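Long-range contacts in dioxygenase (Pseudomonas brassicacearum, PDB 5V2D), which probably cleaves the central double bond of lignin-derived stilbenes with molecular oxygen, using an iron centre held by four histidines: residues Q384-F389 / A447-G452; F269-D274 / P297-Q302; G52-S57 / P480-R485; P146-L151 / S219-L224. One frame throughout, in Å; residues are numbered along the deposited sequence.

Contact 1: residues Q384-F389 / A447-G452; sequences QYAHGF and AEEADG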
loop_
_atom_site.group_PDB
_atom_site.type_symbol
_atom_site.label_atom_id
_atom_site.label_comp_id
_atom_site.label_asym_id
_atom_site.label_seq_id
_atom_site.Cartn_x
_atom_site.Cartn_y
_atom_site.Cartn_z
ATOM N N GLN A 384 -21.145 6.861 -2.583
ATOM C CA GLN A 384 -21.490 6.412 -3.921
ATOM C C GLN A 384 -20.560 7.134 -4.905
ATOM O O GLN A 384 -20.236 8.331 -4.776
ATOM C CB GLN A 384 -22.989 6.793 -4.237
ATOM C CG GLN A 384 -23.994 5.781 -4.808
ATOM C CD GLN A 384 -23.488 4.784 -5.866
ATOM O OE1 GLN A 384 -22.282 4.588 -6.204
ATOM N NE2 GLN A 384 -24.454 3.972 -6.247
ATOM N N TYR A 385 -20.107 6.427 -5.897
ATOM C CA TYR A 385 -19.057 6.903 -6.758
ATOM C C TYR A 385 -19.156 6.160 -8.054
ATOM O O TYR A 385 -19.794 5.133 -8.100
ATOM C CB TYR A 385 -17.665 6.698 -6.087
ATOM C CG TYR A 385 -17.086 5.334 -6.262
ATOM C CD1 TYR A 385 -15.915 5.161 -6.944
ATOM C CD2 TYR A 385 -17.703 4.187 -5.701
ATOM C CE1 TYR A 385 -15.356 3.884 -7.113
ATOM C CE2 TYR A 385 -17.180 2.921 -5.878
ATOM C CZ TYR A 385 -16.004 2.776 -6.570
ATOM O OH TYR A 385 -15.445 1.570 -6.818
ATOM N N ALA A 386 -18.476 6.669 -9.084
ATOM C CA ALA A 386 -18.544 6.095 -10.416
ATOM C C ALA A 386 -17.246 5.964 -11.192
ATOM O O ALA A 386 -17.280 5.611 -12.378
ATOM C CB ALA A 386 -19.553 6.894 -11.274
ATOM N N HIS A 387 -16.121 6.293 -10.550
ATOM C CA HIS A 387 -14.832 6.286 -11.233
ATOM C C HIS A 387 -13.703 5.701 -10.389
ATOM O O HIS A 387 -13.690 5.893 -9.205
ATOM C CB HIS A 387 -14.456 7.730 -11.563
ATOM C CG HIS A 387 -15.434 8.405 -12.468
ATOM N ND1 HIS A 387 -15.290 8.371 -13.842
ATOM C CD2 HIS A 387 -16.570 9.112 -12.204
ATOM C CE1 HIS A 387 -16.366 8.927 -14.384
ATOM N NE2 HIS A 387 -17.114 9.457 -13.416
ATOM N N GLY A 388 -12.772 5.030 -11.025
ATOM C CA GLY A 388 -11.532 4.573 -10.335
ATOM C C GLY A 388 -10.352 4.588 -11.288
ATOM O O GLY A 388 -10.550 4.545 -12.524
ATOM N N PHE A 389 -9.174 4.808 -10.739
ATOM C CA PHE A 389 -7.960 4.747 -11.449
ATOM C C PHE A 389 -7.246 3.488 -10.966
ATOM O O PHE A 389 -7.344 3.122 -9.793
ATOM C CB PHE A 389 -7.167 6.023 -11.207
ATOM C CG PHE A 389 -7.874 7.274 -11.623
ATOM C CD1 PHE A 389 -8.533 8.053 -10.713
ATOM C CD2 PHE A 389 -7.955 7.607 -12.970
ATOM C CE1 PHE A 389 -9.165 9.253 -11.092
ATOM C CE2 PHE A 389 -8.684 8.735 -13.378
ATOM C CZ PHE A 389 -9.284 9.599 -12.458
ATOM N N ALA A 447 -14.567 20.638 -8.953
ATOM C CA ALA A 447 -14.606 19.754 -10.074
ATOM C C ALA A 447 -15.489 18.549 -9.774
ATOM O O ALA A 447 -15.505 18.060 -8.652
ATOM C CB ALA A 447 -13.205 19.320 -10.430
ATOM N N GLU A 448 -16.173 18.080 -10.804
ATOM C CA GLU A 448 -16.926 16.837 -10.714
ATOM C C GLU A 448 -15.967 15.668 -10.376
ATOM O O GLU A 448 -14.717 15.769 -10.454
ATOM C CB GLU A 448 -17.688 16.570 -12.040
ATOM C CG GLU A 448 -19.219 16.906 -12.256
ATOM C CD GLU A 448 -19.857 18.131 -11.473
ATOM O OE1 GLU A 448 -19.854 18.136 -10.199
ATOM O OE2 GLU A 448 -20.408 19.078 -12.129
ATOM N N GLU A 449 -16.599 14.560 -9.979
ATOM C CA GLU A 449 -15.856 13.353 -9.592
ATOM C C GLU A 449 -14.844 12.969 -10.670
ATOM O O GLU A 449 -15.197 12.827 -11.841
ATOM C CB GLU A 449 -16.788 12.126 -9.331
ATOM C CG GLU A 449 -15.995 10.976 -8.718
ATOM C CD GLU A 449 -16.723 9.618 -8.703
ATOM O OE1 GLU A 449 -17.934 9.594 -8.958
ATOM O OE2 GLU A 449 -16.069 8.584 -8.452
ATOM N N ALA A 450 -13.592 12.775 -10.250
ATOM C CA ALA A 450 -12.532 12.208 -11.097
ATOM C C ALA A 450 -12.167 13.118 -12.246
ATOM O O ALA A 450 -11.548 12.653 -13.240
ATOM C CB ALA A 450 -12.871 10.808 -11.652
ATOM N N ASP A 451 -12.462 14.409 -12.087
ATOM C CA ASP A 451 -12.067 15.379 -13.135
ATOM C C ASP A 451 -10.838 16.112 -12.618
ATOM O O ASP A 451 -10.943 16.913 -11.692
ATOM C CB ASP A 451 -13.228 16.327 -13.440
ATOM C CG ASP A 451 -12.871 17.419 -14.458
ATOM O OD1 ASP A 451 -11.899 17.214 -15.212
ATOM O OD2 ASP A 451 -13.636 18.381 -14.533
ATOM N N GLY A 452 -9.704 15.785 -13.194
ATOM C CA GLY A 452 -8.468 16.365 -12.770
ATOM C C GLY A 452 -7.268 15.655 -13.347
ATOM O O GLY A 452 -7.262 15.292 -14.501
HETATM O O HOH W 1 -13.568 8.183 -7.818
#
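E449 lies in the type II turn E448-D451 between strands 433-442 and 452-460 and reaches A386 and H387 where strand 387-392 begins. The contact therefore joins two adjacent blade sheets of the beta-propeller known from the carotenoid cleavage oxygenase family. With CG anti to the backbone N (chi1 -171°) and an extended chain beyond it, E449 bridges the two blades. From CB outward the side chain runs past the imidazole: E449 CB lies 4.2 Å from H387 CD2, and E449 CG is 4.0 Å from the same H387 CD2. E449 CD comes to 3.5 Å from H387 CD2, at the ring edge and in its plane, while carboxylate and ring planes stand 89° apart. At the tip, both oxygens use their syn lone pairs on one amide: A386 N lies 3.0 Å from E449 OE1 and 3.1 Å from E449 OE2, a bifurcated hydrogen bond. OE2 also takes a weak bond from H387 N and touches Y385 near the plane of its ring, at the edge. An alanine here would remove the carboxylate and would probably leave the A386 N-H and the bridging water without their shared mate. Beside this polar end, A450 CB packs 3.5 Å from H387 CB and also touches F389 CZ, giving the turn an apolar footing. The imidazole is itself fixed by a hydrogen bond between its ND1 and H416 NE2. One water completes the grip on the carboxylate, donating to E449 OE2 at 2.6 Å and to H387 O at 2.7 Å.

Contact 2: residues F269-D274 / P297-Q302; sequences FQWQPD and PMDGFQ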
loop_
_atom_site.group_PDB
_atom_site.type_symbol
_atom_site.label_atom_id
_atom_site.label_comp_id
_atom_site.label_asym_id
_atom_site.label_seq_id
_atom_site.Cartn_x
_atom_site.Cartn_y
_atom_site.Cartn_z
ATOM N N PHE A 269 3.118 -15.519 8.440
ATOM C CA PHE A 269 1.853 -15.964 7.874
ATOM C C PHE A 269 2.032 -17.239 7.023
ATOM O O PHE A 269 3.088 -17.447 6.434
ATOM C CB PHE A 269 1.306 -14.905 6.885
ATOM C CG PHE A 269 0.908 -13.609 7.533
ATOM C CD1 PHE A 269 -0.239 -13.529 8.295
ATOM C CD2 PHE A 269 1.684 -12.490 7.385
ATOM C CE1 PHE A 269 -0.619 -12.318 8.875
ATOM C CE2 PHE A 269 1.331 -11.275 7.971
ATOM C CZ PHE A 269 0.182 -11.209 8.730
ATOM N N GLN A 270 0.939 -17.968 6.892
ATOM C CA GLN A 270 0.854 -19.132 6.019
ATOM C C GLN A 270 -0.483 -19.186 5.291
ATOM O O GLN A 270 -1.540 -19.123 5.903
ATOM C CB GLN A 270 0.985 -20.394 6.917
ATOM C CG GLN A 270 1.093 -21.694 6.124
ATOM C CD GLN A 270 1.154 -22.909 7.021
ATOM O OE1 GLN A 270 0.145 -23.326 7.590
ATOM N NE2 GLN A 270 2.316 -23.431 7.168
ATOM N N TRP A 271 -0.449 -19.355 3.997
ATOM C CA TRP A 271 -1.688 -19.486 3.200
ATOM C C TRP A 271 -2.431 -20.766 3.523
ATOM O O TRP A 271 -1.798 -21.798 3.670
ATOM C CB TRP A 271 -1.327 -19.476 1.742
ATOM C CG TRP A 271 -2.498 -19.541 0.825
ATOM C CD1 TRP A 271 -2.915 -20.620 0.103
ATOM C CD2 TRP A 271 -3.350 -18.479 0.502
ATOM N NE1 TRP A 271 -3.991 -20.294 -0.621
ATOM C CE2 TRP A 271 -4.288 -18.975 -0.413
ATOM C CE3 TRP A 271 -3.402 -17.109 0.884
ATOM C CZ2 TRP A 271 -5.290 -18.171 -0.970
ATOM C CZ3 TRP A 271 -4.421 -16.321 0.326
ATOM C CH2 TRP A 271 -5.345 -16.859 -0.567
ATOM N N GLN A 272 -3.746 -20.644 3.669
ATOM C CA GLN A 272 -4.673 -21.743 3.961
ATOM C C GLN A 272 -5.606 -21.823 2.753
ATOM O O GLN A 272 -6.424 -20.970 2.555
ATOM C CB GLN A 272 -5.448 -21.474 5.212
ATOM C CG GLN A 272 -4.584 -21.144 6.436
ATOM C CD GLN A 272 -3.534 -22.208 6.737
ATOM O OE1 GLN A 272 -3.861 -23.314 6.688
ATOM N NE2 GLN A 272 -2.291 -21.851 6.992
ATOM N N PRO A 273 -5.409 -22.815 1.872
ATOM C CA PRO A 273 -6.201 -22.875 0.644
ATOM C C PRO A 273 -7.668 -23.339 0.793
ATOM O O PRO A 273 -8.422 -23.284 -0.128
ATOM C CB PRO A 273 -5.425 -23.900 -0.204
ATOM C CG PRO A 273 -4.852 -24.827 0.816
ATOM C CD PRO A 273 -4.409 -23.901 1.919
ATOM N N ASP A 274 -8.066 -23.736 1.976
ATOM C CA ASP A 274 -9.391 -24.306 2.237
ATOM C C ASP A 274 -10.088 -23.489 3.324
ATOM O O ASP A 274 -10.861 -23.998 4.097
ATOM C CB ASP A 274 -9.197 -25.769 2.715
ATOM C CG ASP A 274 -8.270 -25.875 3.911
ATOM O OD1 ASP A 274 -7.521 -24.868 4.291
ATOM O OD2 ASP A 274 -8.290 -26.985 4.480
ATOM N N PRO A 297 -15.579 -17.181 -1.175
ATOM C CA PRO A 297 -14.884 -18.359 -1.630
ATOM C C PRO A 297 -13.554 -18.657 -0.983
ATOM O O PRO A 297 -12.795 -17.759 -0.542
ATOM C CB PRO A 297 -14.630 -18.062 -3.126
ATOM C CG PRO A 297 -15.727 -17.112 -3.513
ATOM C CD PRO A 297 -15.950 -16.288 -2.293
ATOM N N MET A 298 -13.219 -19.943 -1.009
ATOM C CA MET A 298 -11.919 -20.392 -0.571
ATOM C C MET A 298 -10.907 -20.182 -1.664
ATOM O O MET A 298 -11.246 -20.002 -2.826
ATOM C CB MET A 298 -11.943 -21.876 -0.216
ATOM C CG MET A 298 -12.953 -22.208 0.874
ATOM S SD MET A 298 -12.994 -23.990 1.279
ATOM C CE MET A 298 -12.772 -24.836 -0.305
ATOM N N ASP A 299 -9.647 -20.180 -1.247
ATOM C CA ASP A 299 -8.500 -20.096 -2.154
ATOM C C ASP A 299 -8.525 -18.853 -3.064
ATOM O O ASP A 299 -8.183 -18.894 -4.250
ATOM C CB ASP A 299 -8.329 -21.389 -2.980
ATOM C CG ASP A 299 -6.902 -21.609 -3.423
ATOM O OD1 ASP A 299 -5.919 -21.042 -2.828
ATOM O OD2 ASP A 299 -6.761 -22.347 -4.411
ATOM N N GLY A 300 -8.951 -17.750 -2.460
ATOM C CA GLY A 300 -8.980 -16.465 -3.084
ATOM C C GLY A 300 -8.484 -15.433 -2.080
ATOM O O GLY A 300 -8.528 -15.681 -0.894
ATOM N N PHE A 301 -8.069 -14.282 -2.555
ATOM C CA PHE A 301 -7.679 -13.250 -1.626
ATOM C C PHE A 301 -8.026 -11.820 -2.069
ATOM O O PHE A 301 -8.023 -11.409 -3.252
ATOM C CB PHE A 301 -6.254 -13.394 -1.088
ATOM C CG PHE A 301 -5.244 -12.717 -1.918
ATOM C CD1 PHE A 301 -4.662 -13.345 -2.953
ATOM C CD2 PHE A 301 -4.997 -11.366 -1.661
ATOM C CE1 PHE A 301 -3.734 -12.663 -3.749
ATOM C CE2 PHE A 301 -4.177 -10.673 -2.446
ATOM C CZ PHE A 301 -3.506 -11.310 -3.508
ATOM N N GLN A 302 -8.406 -11.111 -1.043
ATOM C CA GLN A 302 -8.944 -9.757 -1.165
ATOM C C GLN A 302 -7.778 -8.789 -1.430
ATOM O O GLN A 302 -6.831 -8.716 -0.604
ATOM C CB GLN A 302 -9.622 -9.356 0.129
ATOM C CG GLN A 302 -10.756 -10.303 0.566
ATOM C CD GLN A 302 -10.328 -11.340 1.595
ATOM O OE1 GLN A 302 -9.284 -11.972 1.433
ATOM N NE2 GLN A 302 -11.141 -11.539 2.613
HETATM O O HOH W 2 -8.530 -20.171 1.271
#
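The passage between two propeller blades, from strand 292-298 through D299 and G300 into strand 301-311, is where W271 of the short strand 269-271 docks. W271 CG stands anti to the backbone N (chi1 -177°), which carries the indole across to the D299-G300 link. W271 NE1 donates to D299 OD1 at 3.0 Å; the oxygen lies close to the indole plane and is met nearly along its C-O bond, with ring and carboxylate planes 52° apart. Farther along the same edge, W271 CH2 is 3.6 Å from F301 CB. G300 O comes to 3.4 Å from W271 CH2, obliquely to the ring. At the D274 end of the segment, P273 O rests 3.4 Å from D299 CB, and M298 SD lies 3.5 Å from D274 O. A water links the backbones, donating to Q272 O at 2.6 Å and accepting from D299 N at 2.8 Å. D299 itself has a positive phi (57°), consistent with the change of chain direction here. Beyond it, strand 301-311 carries H304, a ligand of the iron. An outer strand giving way to the first strand of the next blade is the blade-to-blade step typical of a beta-propeller.

Contact 3: residues G52-S57 / P480-R485; sequences GVLPAS and PIARIR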
loop_
_atom_site.group_PDB
_atom_site.type_symbol
_atom_site.label_atom_id
_atom_site.label_comp_id
_atom_site.label_asym_id
_atom_site.label_seq_id
_atom_site.Cartn_x
_atom_site.Cartn_y
_atom_site.Cartn_z
ATOM N N GLY A 52 6.855 19.174 -21.589
ATOM C CA GLY A 52 5.404 19.384 -21.744
ATOM C C GLY A 52 5.030 20.591 -20.940
ATOM O O GLY A 52 5.820 21.471 -20.837
ATOM N N VAL A 53 3.847 20.658 -20.366
ATOM C CA VAL A 53 3.355 21.828 -19.648
ATOM C C VAL A 53 2.633 21.402 -18.397
ATOM O O VAL A 53 1.579 20.698 -18.455
ATOM C CB VAL A 53 2.289 22.581 -20.529
ATOM C CG1 VAL A 53 1.864 23.847 -19.800
ATOM C CG2 VAL A 53 2.913 22.918 -21.905
ATOM N N LEU A 54 3.189 21.758 -17.248
ATOM C CA LEU A 54 2.574 21.400 -15.998
ATOM C C LEU A 54 1.597 22.422 -15.628
ATOM O O LEU A 54 1.971 23.560 -15.482
ATOM C CB LEU A 54 3.657 21.291 -14.895
ATOM C CG LEU A 54 3.178 21.032 -13.510
ATOM C CD1 LEU A 54 2.729 19.588 -13.514
ATOM C CD2 LEU A 54 4.279 21.162 -12.512
ATOM N N PRO A 55 0.336 22.034 -15.366
ATOM C CA PRO A 55 -0.635 23.084 -14.978
ATOM C C PRO A 55 -0.191 23.826 -13.774
ATOM O O PRO A 55 0.155 23.225 -12.715
ATOM C CB PRO A 55 -1.892 22.314 -14.690
ATOM C CG PRO A 55 -1.768 21.116 -15.564
ATOM C CD PRO A 55 -0.299 20.732 -15.531
ATOM N N ALA A 56 -0.209 25.149 -13.887
ATOM C CA ALA A 56 0.238 26.020 -12.827
ATOM C C ALA A 56 -0.645 26.009 -11.621
ATOM O O ALA A 56 -0.204 26.396 -10.533
ATOM C CB ALA A 56 0.470 27.437 -13.328
ATOM N N SER A 57 -1.855 25.540 -11.757
ATOM C CA SER A 57 -2.758 25.593 -10.596
ATOM C C SER A 57 -2.536 24.388 -9.658
ATOM O O SER A 57 -3.101 24.349 -8.604
ATOM C CB SER A 57 -4.191 25.588 -11.083
ATOM O OG SER A 57 -4.473 24.344 -11.716
ATOM N N PRO A 480 0.912 11.723 -21.069
ATOM C CA PRO A 480 1.220 12.768 -20.143
ATOM C C PRO A 480 1.053 14.181 -20.744
ATOM O O PRO A 480 1.423 14.366 -21.889
ATOM C CB PRO A 480 2.686 12.552 -19.867
ATOM C CG PRO A 480 2.888 11.077 -20.045
ATOM C CD PRO A 480 1.927 10.662 -21.097
ATOM N N ILE A 481 0.440 15.096 -20.008
ATOM C CA ILE A 481 0.534 16.465 -20.353
ATOM C C ILE A 481 1.885 17.028 -19.882
ATOM O O ILE A 481 2.343 18.043 -20.385
ATOM C CB ILE A 481 -0.655 17.273 -19.787
ATOM C CG1 ILE A 481 -0.645 17.316 -18.248
ATOM C CG2 ILE A 481 -1.916 16.750 -20.467
ATOM C CD1 ILE A 481 -1.805 18.013 -17.657
ATOM N N ALA A 482 2.503 16.373 -18.905
ATOM C CA ALA A 482 3.806 16.785 -18.371
ATOM C C ALA A 482 4.557 15.573 -17.877
ATOM O O ALA A 482 3.969 14.652 -17.325
ATOM C CB ALA A 482 3.647 17.770 -17.246
ATOM N N ARG A 483 5.840 15.532 -18.163
ATOM C CA ARG A 483 6.758 14.517 -17.637
ATOM C C ARG A 483 7.824 15.200 -16.825
ATOM O O ARG A 483 8.583 16.019 -17.345
ATOM C CB ARG A 483 7.432 13.722 -18.742
ATOM C CG ARG A 483 6.457 12.988 -19.686
ATOM C CD ARG A 483 7.264 12.300 -20.735
ATOM N NE ARG A 483 6.518 11.510 -21.680
ATOM C CZ ARG A 483 6.520 10.177 -21.717
ATOM N NH1 ARG A 483 7.180 9.412 -20.869
ATOM N NH2 ARG A 483 5.810 9.573 -22.601
ATOM N N ILE A 484 7.845 14.885 -15.529
ATOM C CA ILE A 484 8.805 15.490 -14.604
ATOM C C ILE A 484 10.007 14.556 -14.463
ATOM O O ILE A 484 9.876 13.445 -13.926
ATOM C CB ILE A 484 8.121 15.776 -13.269
ATOM C CG1 ILE A 484 6.919 16.702 -13.491
ATOM C CG2 ILE A 484 9.078 16.346 -12.283
ATOM C CD1 ILE A 484 5.918 16.490 -12.338
ATOM N N ARG A 485 11.177 14.981 -14.975
ATOM C CA ARG A 485 12.314 14.072 -15.049
ATOM C C ARG A 485 12.999 14.069 -13.668
ATOM O O ARG A 485 13.099 15.099 -13.035
ATOM C CB ARG A 485 13.314 14.503 -16.093
ATOM C CG ARG A 485 12.827 14.363 -17.527
ATOM C CD ARG A 485 14.039 14.565 -18.487
ATOM N NE ARG A 485 13.509 14.745 -19.836
ATOM C CZ ARG A 485 13.206 15.898 -20.419
ATOM N NH1 ARG A 485 13.449 17.061 -19.832
ATOM N NH2 ARG A 485 12.727 15.877 -21.660
#
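V53 and I481 supply the one backbone hydrogen bond of this contact: V53 N donates to I481 O at 3.0 Å, nearly straight at 169° and in the carbonyl plane. Next to it, G52 and A482 form an antiparallel, non-hydrogen-bonded pair with CA atoms 4.5 Å apart, and the strand pairing continues through a backbone bond between R483 and E51. I481 and A482 both face V470 of the neighbouring strand, a classic beta bulge. The apolar contacts follow along the chain. A482 CB meets L54 CB at 4.2 Å. With I481 CG1 between the backbone N and the carbonyl carbon (chi1 66°), the chain turns toward P55 and puts I481 CD1 3.7 Å from P55 CG, the two side chains crossing at about a right angle; both also touch Y453. Strand 50-52 is thus an early strand completing a late blade, one of two sheets here that combine both ends of the chain, as in the closure of many propellers. G52 CA lies 3.6 Å from I481 O, where a CB would collide, so the backbone pairing needs a residue without one at G52, and the P55-I481 and L54-A482 contacts add apolar packing beside it.

Contact 4: residues P146-L151 / S219-L224; sequences PHNGVL and SPDGKL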
loop_
_atom_site.group_PDB
_atom_site.type_symbol
_atom_site.label_atom_id
_atom_site.label_comp_id
_atom_site.label_asym_id
_atom_site.label_seq_id
_atom_site.Cartn_x
_atom_site.Cartn_y
_atom_site.Cartn_z
ATOM N N PRO A 146 -1.222 12.421 5.586
ATOM C CA PRO A 146 -1.183 13.585 6.493
ATOM C C PRO A 146 -2.231 13.458 7.579
ATOM O O PRO A 146 -3.344 13.067 7.320
ATOM C CB PRO A 146 -1.571 14.807 5.579
ATOM C CG PRO A 146 -1.520 14.286 4.219
ATOM C CD PRO A 146 -1.825 12.796 4.312
ATOM N N HIS A 147 -1.857 13.806 8.796
ATOM C CA HIS A 147 -2.828 13.779 9.918
ATOM C C HIS A 147 -2.316 14.696 11.036
ATOM O O HIS A 147 -1.173 14.616 11.473
ATOM C CB HIS A 147 -3.045 12.346 10.426
ATOM C CG HIS A 147 -3.752 12.289 11.749
ATOM N ND1 HIS A 147 -5.109 12.549 11.859
ATOM C CD2 HIS A 147 -3.281 12.075 13.008
ATOM C CE1 HIS A 147 -5.454 12.435 13.141
ATOM N NE2 HIS A 147 -4.372 12.158 13.863
ATOM N N ASN A 148 -3.195 15.627 11.459
ATOM C CA ASN A 148 -2.955 16.479 12.637
ATOM C C ASN A 148 -1.600 17.133 12.609
ATOM O O ASN A 148 -0.824 17.079 13.592
ATOM C CB ASN A 148 -3.104 15.572 13.888
ATOM C CG ASN A 148 -3.213 16.336 15.185
ATOM O OD1 ASN A 148 -3.575 17.498 15.184
ATOM N ND2 ASN A 148 -2.901 15.648 16.317
ATOM N N GLY A 149 -1.261 17.706 11.472
ATOM C CA GLY A 149 -0.085 18.531 11.348
ATOM C C GLY A 149 1.237 17.806 11.099
ATOM O O GLY A 149 2.289 18.421 11.041
ATOM N N VAL A 150 1.172 16.477 10.977
ATOM C CA VAL A 150 2.333 15.691 10.589
ATOM C C VAL A 150 2.025 14.765 9.415
ATOM O O VAL A 150 0.869 14.568 9.010
ATOM C CB VAL A 150 2.911 14.878 11.794
ATOM C CG1 VAL A 150 3.282 15.792 12.928
ATOM C CG2 VAL A 150 1.974 13.807 12.287
ATOM N N LEU A 151 3.106 14.192 8.851
ATOM C CA LEU A 151 2.976 13.069 7.917
ATOM C C LEU A 151 3.182 11.758 8.726
ATOM O O LEU A 151 4.177 11.636 9.445
ATOM C CB LEU A 151 4.078 13.139 6.868
ATOM C CG LEU A 151 3.835 12.133 5.694
ATOM C CD1 LEU A 151 2.682 12.573 4.837
ATOM C CD2 LEU A 151 5.067 11.963 4.849
ATOM N N SER A 219 -10.508 12.394 15.145
ATOM C CA SER A 219 -10.829 13.674 14.633
ATOM C C SER A 219 -9.645 14.224 13.933
ATOM O O SER A 219 -8.506 13.747 14.117
ATOM C CB SER A 219 -11.272 14.620 15.816
ATOM O OG SER A 219 -10.128 15.139 16.460
ATOM N N PRO A 220 -9.859 15.239 13.082
ATOM C CA PRO A 220 -8.685 15.833 12.373
ATOM C C PRO A 220 -7.625 16.446 13.276
ATOM O O PRO A 220 -6.465 16.589 12.867
ATOM C CB PRO A 220 -9.316 16.895 11.450
ATOM C CG PRO A 220 -10.699 17.059 11.906
ATOM C CD PRO A 220 -11.136 15.905 12.716
ATOM N N ASP A 221 -8.010 16.810 14.480
ATOM C CA ASP A 221 -7.087 17.320 15.497
ATOM C C ASP A 221 -6.622 16.246 16.458
ATOM O O ASP A 221 -6.025 16.556 17.475
ATOM C CB ASP A 221 -7.770 18.556 16.155
ATOM C CG ASP A 221 -8.053 19.629 15.048
ATOM O OD1 ASP A 221 -7.057 19.937 14.390
ATOM O OD2 ASP A 221 -9.206 19.972 14.649
ATOM N N GLY A 222 -6.846 14.967 16.138
ATOM C CA GLY A 222 -6.178 13.884 16.861
ATOM C C GLY A 222 -6.892 13.275 18.027
ATOM O O GLY A 222 -6.367 12.422 18.743
ATOM N N LYS A 223 -8.139 13.595 18.168
ATOM C CA LYS A 223 -8.890 13.114 19.304
ATOM C C LYS A 223 -9.538 11.791 18.954
ATOM O O LYS A 223 -10.166 11.662 17.889
ATOM C CB LYS A 223 -9.871 14.223 19.750
ATOM C CG LYS A 223 -11.108 13.721 20.406
ATOM C CD LYS A 223 -10.891 13.167 21.789
ATOM C CE LYS A 223 -12.251 13.475 22.513
ATOM N NZ LYS A 223 -12.443 12.777 23.791
ATOM N N LEU A 224 -9.415 10.789 19.828
ATOM C CA LEU A 224 -10.074 9.500 19.603
ATOM C C LEU A 224 -11.550 9.616 19.852
ATOM O O LEU A 224 -11.944 9.867 20.979
ATOM C CB LEU A 224 -9.473 8.392 20.395
ATOM C CG LEU A 224 -9.982 6.992 20.180
ATOM C CD1 LEU A 224 -9.791 6.525 18.745
ATOM C CD2 LEU A 224 -9.266 6.020 21.115
HETATM O O HOH W 3 -5.826 16.020 10.238
#
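N148 and H147 face P220 and its neighbours across two opposed turns. N148, with CG anti to its own N (chi1 -166°), extends its amide across the backbone of the second turn. N148 CB is 3.7 Å from P220 O, and N148 CG comes to 3.6 Å from D221 C. D221 O approaches the amide obliquely, about equally far from N148 OD1 and ND2, but the angle is too poor for a hydrogen bond; as D221 is deposited in two conformers, this detail is somewhat doubtful. N148 ND2 approaches G222 CA at 3.8 Å, and a CB on G222 would clash with that nitrogen. The first turn is type I', H147 to V150, closing the beta hairpin of strands 143-147 and 150-154; the second is type I, S219 to G222, between strands 212-218 and 224-231, so neighbouring blade sheets of the propeller meet through their loops. Were N148 a glycine, its amide would be gone, which would probably open a gap beside the G222 backbone. H147 presents its edge: CE1 is 3.5 Å from S219 O near the ring plane, while N148 CB lies 3.6 Å above one face of the imidazole, toward its rim. A water donates to P220 O at 2.8 Å and accepts from N148 N at 2.9 Å.

Overall arrangement
Contact 3 spans the others along the chain: the 422 residues between its segments include contacts 4, 2 and 1 in that order, so it takes part in closing the ring whose neighbouring blades those three join. None of the four touches another. Contacts 1 and 3 are nearest, their centres 21 Å apart and nearest atoms about 7 Å apart, whereas contacts 2 and 3 lie on opposite sides of the chain's centre with centres 43 Å apart. Contact 4 stands 26 Å from contact 1 and 35 Å from contact 2, centre to centre. The iron is bound by H188, H239, H304 and H495. The side chain of F301, in contact 2, is about 10 Å from the bound Fe (III) ion.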